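Local coordinates for serpin-ZX (Arabidopsis thaliana, PDB 3LE2), which inhibits serine and cysteine proteases, among them metacaspase-9 and RD21A, binding metacaspase-9 covalently once the inhibitor's own reactive centre loop is cleaved, and restrains programmed cell death, at residues I47-Q58 / T300-E311; P280-S291 / N326-E337. All coordinates share one frame; numbering follows the deposited sequence.

Both contacts belong to the serpin fold, and their segments interleave along the chain: 47-58, 280-291, 300-311, 326-337. Contact 2 pairs strands 277-289 and 326-335 near the middle of the molecule, whereas contact 1 lies toward its periphery, where the turn between helices 37-49 and 54-63 meets a loop following helix 291-296. Their centres are about 28 Å apart, yet their ends touch: Phe303 CE1 lies 3.6 Å from Ile327 CD1, and Ile47 CD1 lies 3.9 Å from that same Ile327 CD1. The chain thus leaves the strand pair, visits the helical turn and returns to the sheet, continuing from strand 326-335 toward the reactive centre loop.

Contact 1 of 2, residues I47-Q58 / T300-E311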
# COMPACT_ATOMS: atom_id res chain seq x y z
N ILE A 47 16.59 5.22 -4.49
CA ILE A 47 17.36 6.33 -3.95
C ILE A 47 18.64 5.86 -3.26
O ILE A 47 19.70 6.48 -3.38
CB ILE A 47 16.53 7.15 -2.96
CG1 ILE A 47 15.34 7.77 -3.67
CG2 ILE A 47 17.40 8.20 -2.28
CD1 ILE A 47 14.31 8.37 -2.73
N ALA A 48 18.53 4.78 -2.50
CA ALA A 48 19.69 4.24 -1.83
C ALA A 48 20.76 3.93 -2.87
O ALA A 48 21.94 4.20 -2.66
CB ALA A 48 19.33 2.99 -1.03
N ALA A 49 20.32 3.38 -4.00
CA ALA A 49 21.22 2.90 -5.03
C ALA A 49 22.02 4.04 -5.68
O ALA A 49 23.09 3.82 -6.23
CB ALA A 49 20.45 2.12 -6.08
N GLY A 50 21.48 5.25 -5.63
CA GLY A 50 22.14 6.41 -6.20
C GLY A 50 22.84 7.25 -5.15
O GLY A 50 23.21 8.38 -5.40
N SER A 51 23.02 6.69 -3.96
CA SER A 51 23.60 7.43 -2.85
C SER A 51 24.78 6.70 -2.22
O SER A 51 25.15 5.59 -2.64
CB SER A 51 22.54 7.69 -1.78
OG SER A 51 22.24 6.49 -1.09
N ALA A 52 25.36 7.33 -1.21
CA ALA A 52 26.38 6.66 -0.42
C ALA A 52 26.62 7.37 0.91
O ALA A 52 26.01 8.41 1.21
CB ALA A 52 27.68 6.55 -1.19
N GLY A 53 27.51 6.81 1.71
CA GLY A 53 27.85 7.41 2.98
C GLY A 53 26.68 7.32 3.92
O GLY A 53 25.89 6.39 3.86
N ALA A 54 26.56 8.32 4.79
CA ALA A 54 25.55 8.32 5.84
C ALA A 54 24.14 8.29 5.25
O ALA A 54 23.19 7.92 5.94
CB ALA A 54 25.73 9.53 6.74
N THR A 55 24.01 8.66 3.98
CA THR A 55 22.72 8.62 3.33
C THR A 55 22.34 7.20 2.94
O THR A 55 21.27 6.71 3.31
CB THR A 55 22.66 9.57 2.10
OG1 THR A 55 22.81 10.92 2.55
CG2 THR A 55 21.31 9.45 1.38
N LYS A 56 23.22 6.53 2.20
CA LYS A 56 22.97 5.13 1.89
C LYS A 56 22.64 4.36 3.18
O LYS A 56 21.66 3.61 3.25
CB LYS A 56 24.18 4.51 1.18
CG LYS A 56 23.89 3.16 0.54
CD LYS A 56 25.11 2.61 -0.21
CE LYS A 56 26.30 2.42 0.73
NZ LYS A 56 27.40 1.63 0.11
N ASP A 57 23.45 4.59 4.22
CA ASP A 57 23.29 3.87 5.48
C ASP A 57 21.97 4.14 6.16
O ASP A 57 21.34 3.24 6.70
CB ASP A 57 24.43 4.20 6.43
CG ASP A 57 25.74 3.61 5.98
OD1 ASP A 57 25.72 2.59 5.27
OD2 ASP A 57 26.80 4.19 6.34
N GLN A 58 21.54 5.40 6.13
CA GLN A 58 20.30 5.76 6.79
C GLN A 58 19.11 5.10 6.12
O GLN A 58 18.14 4.72 6.78
CB GLN A 58 20.13 7.28 6.84
CG GLN A 58 19.15 7.74 7.88
CD GLN A 58 18.89 9.22 7.78
OE1 GLN A 58 19.23 9.98 8.69
NE2 GLN A 58 18.29 9.65 6.67
N THR A 300 15.73 11.58 6.93
CA THR A 300 15.94 12.97 6.54
C THR A 300 17.00 13.15 5.46
O THR A 300 16.93 14.09 4.69
CB THR A 300 16.38 13.81 7.76
OG1 THR A 300 17.25 13.01 8.59
CG2 THR A 300 15.17 14.24 8.58
N SER A 301 17.98 12.25 5.42
CA SER A 301 19.16 12.47 4.58
C SER A 301 18.90 12.55 3.06
O SER A 301 19.52 13.36 2.37
CB SER A 301 20.28 11.46 4.88
OG SER A 301 19.97 10.18 4.35
N PRO A 302 18.00 11.71 2.54
CA PRO A 302 17.71 11.80 1.10
C PRO A 302 17.18 13.17 0.66
O PRO A 302 17.35 13.52 -0.50
CB PRO A 302 16.66 10.72 0.88
CG PRO A 302 16.94 9.72 2.00
CD PRO A 302 17.31 10.57 3.17
N PHE A 303 16.57 13.92 1.58
CA PHE A 303 15.92 15.20 1.27
C PHE A 303 16.72 16.42 1.72
O PHE A 303 16.24 17.55 1.63
CB PHE A 303 14.53 15.21 1.89
CG PHE A 303 13.79 13.93 1.70
CD1 PHE A 303 13.09 13.69 0.52
CD2 PHE A 303 13.85 12.93 2.65
CE1 PHE A 303 12.44 12.48 0.31
CE2 PHE A 303 13.21 11.72 2.46
CZ PHE A 303 12.50 11.49 1.28
N SER A 304 17.93 16.20 2.21
CA SER A 304 18.79 17.28 2.67
C SER A 304 19.98 17.42 1.73
O SER A 304 20.49 16.43 1.21
CB SER A 304 19.29 17.00 4.09
OG SER A 304 20.29 17.92 4.47
N GLY A 305 20.40 18.65 1.50
CA GLY A 305 21.54 18.90 0.64
C GLY A 305 22.80 18.41 1.31
O GLY A 305 23.81 18.17 0.65
N GLU A 306 22.73 18.26 2.63
CA GLU A 306 23.91 17.93 3.44
C GLU A 306 24.81 16.87 2.81
O GLU A 306 25.93 17.17 2.41
CB GLU A 306 23.49 17.52 4.86
CG GLU A 306 24.66 16.97 5.68
CD GLU A 306 24.23 16.42 7.03
OE1 GLU A 306 23.33 17.03 7.66
OE2 GLU A 306 24.80 15.39 7.45
N GLU A 307 24.34 15.63 2.76
CA GLU A 307 25.09 14.56 2.10
C GLU A 307 24.91 14.67 0.59
O GLU A 307 25.84 14.97 -0.15
CB GLU A 307 24.60 13.19 2.57
CG GLU A 307 25.16 12.70 3.89
CD GLU A 307 26.62 12.33 3.78
OE1 GLU A 307 26.91 11.13 3.63
OE2 GLU A 307 27.47 13.24 3.84
N GLY A 308 23.69 14.40 0.15
CA GLY A 308 23.37 14.43 -1.26
C GLY A 308 23.40 13.05 -1.89
O GLY A 308 23.65 12.03 -1.24
N LEU A 309 23.13 13.04 -3.19
CA LEU A 309 23.05 11.82 -3.96
C LEU A 309 24.15 11.86 -5.01
O LEU A 309 23.94 12.27 -6.16
CB LEU A 309 21.67 11.71 -4.60
CG LEU A 309 20.55 11.84 -3.57
CD1 LEU A 309 19.24 12.25 -4.21
CD2 LEU A 309 20.40 10.53 -2.81
N THR A 310 25.33 11.43 -4.58
CA THR A 310 26.55 11.56 -5.37
C THR A 310 26.72 10.41 -6.36
O THR A 310 27.57 10.48 -7.24
CB THR A 310 27.78 11.67 -4.45
OG1 THR A 310 27.76 10.59 -3.50
CG2 THR A 310 27.76 12.99 -3.70
N GLU A 311 25.90 9.38 -6.21
CA GLU A 311 25.96 8.24 -7.12
C GLU A 311 24.83 8.25 -8.15
O GLU A 311 24.60 7.26 -8.84
CB GLU A 311 25.93 6.92 -6.33
CG GLU A 311 27.11 6.75 -5.38
CD GLU A 311 28.44 7.06 -6.04
OE1 GLU A 311 28.78 6.40 -7.06
OE2 GLU A 311 29.15 7.97 -5.55
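Leu309 and Ile47 meet methyl to methyl, Leu309 CD2 lying 3.8 Å from Ile47 CG2. That leucine methyl also rests 3.7 Å from Ser51 CB, so it bridges the last turn of one helix and the link to the next. Ile47 CG2, placed anti to the backbone N, looks across to the loop, where Pro302 comes in at about a right angle with its CB 4.1 Å from Ile47 CG2. Farther along, Ser301 OG packs 3.3 Å from Thr55 CG2.

The polar ties are slight. Glu311 N gives a weak, bent bond (128° at the hydrogen) to Gly50 O, while Glu311 CG lies alongside Ser51 O at 3.6 Å. Glu307 folds back at chi2 (-71°), which brings its OE1 within 3.1 Å of Ala54 N for a second weak bond. Since Gly53 is the N-cap residue, this carboxylate sits at the start of helix 54-63, where the helix dipole would probably favour a negative charge. Behind this first layer, Ser51 OG bonds to Ala48 O at 2.8 Å, and Ser51 N reaches that oxygen from the same face of its carbonyl plane; the double grip ties the exit of helix 37-49 to the helix itself.

Both helices therefore share one loop as a common partner. Ile59 of helix 54-63 adds packing against Ile47 and Pro302, Val324 touches Ile47, Phe303 and Leu309, and Phe303 reaches helix 291-296 and Ile327, which joins this outlying helical corner to the beginning of strand 326-335.

Contact 2 of 2, residues P280-S291 / N326-E337; sequences PKFKFSFGFDAS and NIFHKACIEVNE
Strands 282-289 and 326-335 run antiparallel at 167°, their axes 4.6 Å apart at closest, with paired backbone bonds joining Phe282 to Val335, Phe284 to Ile333, Phe286 to Ala331 and Phe288 to His329. The four phenylalanines fall on one face of the sheet. Phe284 lies beside Ile333 and points the same way; its chi1 of 65°, with CG between the backbone N and the carbonyl carbon, lays the ring against Ile333 CG2, a CH-pi contact 3.8 Å from the centroid and 20° off the ring normal. Phe282 also turns a face to Val335 CB, although these two side chains cross at a slant, and its edge meets Ile333 CG2. Phe288 CE1 instead reaches the edge of the imidazole, 3.8 Å from His329 CD2, while His329 NE2 is bonded to Ser36 N.

At one end Asp289 OD1 accepts from Ile327 N at 2.9 Å and from both Ser291 N and Ser291 OG, each donor well out of the carboxylate plane, so that one oxygen grips the neighbouring strand and caps the turn into helix 291-296. Its OD2 takes Asn326 ND2 on the syn side, tilted out of the carboxylate plane, at 2.9 Å. At the other end Lys281 NZ and Glu337 OE1 form a long salt bridge of 3.6 Å; a water donates to Glu337 OE2 and accepts weakly from Lys281 NZ, and Thr188 OG1 also bonds that OE2.

Phe284 and Phe286 pack on Ile34 and Phe288 on Phe35 of strand 33-35. Strand 326-335 lies next to parallel strand 167-176, and in serpins the cleaved reactive centre loop inserts between these two.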
# COMPACT_ATOMS: atom_id res chain seq x y z
N PRO A 280 -19.07 -2.27 5.08
CA PRO A 280 -19.45 -1.16 4.21
C PRO A 280 -18.75 -1.23 2.86
O PRO A 280 -17.57 -1.59 2.81
CB PRO A 280 -18.94 0.07 4.97
CG PRO A 280 -17.80 -0.46 5.79
CD PRO A 280 -18.26 -1.82 6.23
N LYS A 281 -19.47 -0.89 1.79
CA LYS A 281 -18.81 -0.69 0.50
C LYS A 281 -17.98 0.57 0.63
O LYS A 281 -18.30 1.44 1.44
CB LYS A 281 -19.84 -0.51 -0.62
CG LYS A 281 -20.69 -1.73 -0.89
CD LYS A 281 -21.64 -1.50 -2.06
CE LYS A 281 -20.92 -1.56 -3.41
NZ LYS A 281 -21.83 -1.16 -4.52
N PHE A 282 -16.92 0.68 -0.17
CA PHE A 282 -16.22 1.96 -0.32
C PHE A 282 -15.36 1.97 -1.58
O PHE A 282 -14.98 0.92 -2.09
CB PHE A 282 -15.38 2.29 0.91
CG PHE A 282 -14.44 1.19 1.32
CD1 PHE A 282 -14.87 0.17 2.17
CD2 PHE A 282 -13.13 1.17 0.86
CE1 PHE A 282 -14.00 -0.86 2.56
CE2 PHE A 282 -12.26 0.14 1.25
CZ PHE A 282 -12.70 -0.86 2.10
N LYS A 283 -15.06 3.16 -2.08
CA LYS A 283 -14.22 3.29 -3.27
C LYS A 283 -13.55 4.64 -3.23
O LYS A 283 -14.23 5.67 -3.19
CB LYS A 283 -15.07 3.18 -4.55
CG LYS A 283 -14.25 3.22 -5.83
CD LYS A 283 -15.13 3.22 -7.08
CE LYS A 283 -14.32 2.90 -8.33
NZ LYS A 283 -15.14 2.84 -9.58
N PHE A 284 -12.22 4.66 -3.22
CA PHE A 284 -11.51 5.92 -3.20
C PHE A 284 -10.06 5.81 -3.64
O PHE A 284 -9.49 4.72 -3.68
CB PHE A 284 -11.60 6.59 -1.83
CG PHE A 284 -10.92 5.81 -0.73
CD1 PHE A 284 -11.62 4.87 0.00
CD2 PHE A 284 -9.58 6.04 -0.43
CE1 PHE A 284 -11.00 4.15 1.03
CE2 PHE A 284 -8.95 5.32 0.59
CZ PHE A 284 -9.65 4.39 1.33
N SER A 285 -9.48 6.95 -3.99
CA SER A 285 -8.06 7.00 -4.30
C SER A 285 -7.40 7.94 -3.29
O SER A 285 -8.07 8.68 -2.57
CB SER A 285 -7.85 7.50 -5.72
OG SER A 285 -8.17 8.88 -5.81
N PHE A 286 -6.08 7.90 -3.24
CA PHE A 286 -5.37 8.71 -2.27
C PHE A 286 -3.96 8.95 -2.78
O PHE A 286 -3.31 8.04 -3.29
CB PHE A 286 -5.36 8.05 -0.89
CG PHE A 286 -4.65 8.87 0.15
CD1 PHE A 286 -5.34 9.81 0.89
CD2 PHE A 286 -3.28 8.71 0.37
CE1 PHE A 286 -4.68 10.59 1.83
CE2 PHE A 286 -2.62 9.48 1.30
CZ PHE A 286 -3.31 10.41 2.04
N GLY A 287 -3.49 10.18 -2.64
CA GLY A 287 -2.18 10.52 -3.14
C GLY A 287 -1.50 11.47 -2.19
O GLY A 287 -2.14 12.26 -1.48
N PHE A 288 -0.17 11.39 -2.16
CA PHE A 288 0.58 12.28 -1.30
C PHE A 288 2.02 12.32 -1.73
O PHE A 288 2.48 11.45 -2.48
CB PHE A 288 0.41 11.88 0.18
CG PHE A 288 1.15 10.61 0.57
CD1 PHE A 288 0.70 9.36 0.17
CD2 PHE A 288 2.27 10.68 1.38
CE1 PHE A 288 1.38 8.19 0.55
CE2 PHE A 288 2.95 9.52 1.77
CZ PHE A 288 2.51 8.28 1.35
N ASP A 289 2.70 13.36 -1.29
CA ASP A 289 4.15 13.46 -1.43
C ASP A 289 4.76 12.87 -0.16
O ASP A 289 4.62 13.44 0.92
CB ASP A 289 4.54 14.93 -1.59
CG ASP A 289 6.04 15.13 -1.73
OD1 ASP A 289 6.81 14.16 -1.52
OD2 ASP A 289 6.45 16.27 -2.04
N ALA A 290 5.43 11.74 -0.29
CA ALA A 290 5.93 11.01 0.89
C ALA A 290 7.05 11.74 1.63
O ALA A 290 7.40 11.37 2.74
CB ALA A 290 6.40 9.61 0.51
N SER A 291 7.61 12.77 1.00
CA SER A 291 8.87 13.34 1.47
C SER A 291 8.80 13.82 2.92
O SER A 291 9.68 13.51 3.73
CB SER A 291 9.37 14.44 0.52
OG SER A 291 8.55 15.58 0.59
N ASN A 326 10.79 15.57 -4.17
CA ASN A 326 9.48 15.02 -3.89
C ASN A 326 9.43 13.55 -4.21
O ASN A 326 10.13 13.05 -5.11
CB ASN A 326 8.39 15.67 -4.75
CG ASN A 326 8.53 17.18 -4.87
OD1 ASN A 326 9.36 17.68 -5.63
ND2 ASN A 326 7.69 17.90 -4.14
N ILE A 327 8.57 12.85 -3.48
CA ILE A 327 8.22 11.49 -3.83
C ILE A 327 6.71 11.42 -3.91
O ILE A 327 6.01 11.30 -2.90
CB ILE A 327 8.76 10.46 -2.81
CG1 ILE A 327 10.29 10.55 -2.73
CG2 ILE A 327 8.31 9.05 -3.19
CD1 ILE A 327 10.88 9.77 -1.55
N PHE A 328 6.21 11.51 -5.14
CA PHE A 328 4.78 11.52 -5.42
C PHE A 328 4.21 10.11 -5.53
O PHE A 328 4.68 9.31 -6.35
CB PHE A 328 4.50 12.31 -6.70
CG PHE A 328 4.84 13.78 -6.60
CD1 PHE A 328 5.93 14.31 -7.28
CD2 PHE A 328 4.06 14.63 -5.81
CE1 PHE A 328 6.24 15.68 -7.20
CE2 PHE A 328 4.37 16.00 -5.72
CZ PHE A 328 5.46 16.52 -6.41
N HIS A 329 3.22 9.80 -4.70
CA HIS A 329 2.62 8.47 -4.70
C HIS A 329 1.11 8.51 -4.81
O HIS A 329 0.44 9.34 -4.18
CB HIS A 329 3.03 7.68 -3.43
CG HIS A 329 2.40 6.32 -3.33
ND1 HIS A 329 2.75 5.28 -4.17
CD2 HIS A 329 1.46 5.83 -2.49
CE1 HIS A 329 2.04 4.21 -3.86
NE2 HIS A 329 1.26 4.51 -2.84
N LYS A 330 0.57 7.60 -5.60
CA LYS A 330 -0.86 7.48 -5.74
C LYS A 330 -1.30 6.02 -5.71
O LYS A 330 -0.64 5.14 -6.29
CB LYS A 330 -1.33 8.14 -7.05
CG LYS A 330 -2.85 8.10 -7.27
CD LYS A 330 -3.55 9.33 -6.72
CE LYS A 330 -4.62 9.83 -7.68
NZ LYS A 330 -5.03 11.23 -7.42
N ALA A 331 -2.42 5.79 -5.03
CA ALA A 331 -3.00 4.48 -4.87
C ALA A 331 -4.51 4.63 -4.88
O ALA A 331 -5.04 5.70 -4.60
CB ALA A 331 -2.54 3.89 -3.55
N CYS A 332 -5.22 3.55 -5.21
CA CYS A 332 -6.67 3.56 -5.08
C CYS A 332 -7.15 2.19 -4.60
O CYS A 332 -6.46 1.19 -4.76
CB CYS A 332 -7.34 3.91 -6.40
SG CYS A 332 -7.08 2.64 -7.63
N ILE A 333 -8.34 2.16 -4.01
CA ILE A 333 -8.88 0.93 -3.44
C ILE A 333 -10.38 0.92 -3.64
O ILE A 333 -11.02 1.96 -3.81
CB ILE A 333 -8.52 0.75 -1.95
CG1 ILE A 333 -8.82 -0.69 -1.50
CG2 ILE A 333 -9.25 1.76 -1.08
CD1 ILE A 333 -7.99 -1.76 -2.21
N GLU A 334 -10.94 -0.28 -3.66
CA GLU A 334 -12.37 -0.43 -3.83
C GLU A 334 -12.84 -1.71 -3.19
O GLU A 334 -12.20 -2.76 -3.31
CB GLU A 334 -12.74 -0.43 -5.30
CG GLU A 334 -14.16 -0.88 -5.54
CD GLU A 334 -14.56 -0.77 -7.00
OE1 GLU A 334 -13.66 -0.86 -7.87
OE2 GLU A 334 -15.77 -0.61 -7.26
N VAL A 335 -13.98 -1.62 -2.51
CA VAL A 335 -14.62 -2.80 -1.95
C VAL A 335 -16.09 -2.86 -2.39
O VAL A 335 -16.88 -1.96 -2.08
CB VAL A 335 -14.52 -2.82 -0.41
CG1 VAL A 335 -15.50 -3.81 0.19
CG2 VAL A 335 -13.10 -3.15 0.02
N ASN A 336 -16.44 -3.92 -3.11
CA ASN A 336 -17.83 -4.17 -3.48
C ASN A 336 -18.16 -5.67 -3.42
O ASN A 336 -17.40 -6.46 -2.83
CB ASN A 336 -18.18 -3.54 -4.85
CG ASN A 336 -17.36 -4.12 -5.99
OD1 ASN A 336 -17.07 -5.31 -6.01
ND2 ASN A 336 -17.00 -3.29 -6.95
N GLU A 337 -19.28 -6.06 -4.02
CA GLU A 337 -19.78 -7.43 -3.90
C GLU A 337 -19.11 -8.45 -4.81
O GLU A 337 -19.21 -9.65 -4.57
CB GLU A 337 -21.29 -7.49 -4.19
CG GLU A 337 -22.17 -6.75 -3.20
CD GLU A 337 -22.34 -5.29 -3.56
OE1 GLU A 337 -21.61 -4.80 -4.44
OE2 GLU A 337 -23.22 -4.64 -2.95
O HOH W 1 -24.83 -2.50 -4.13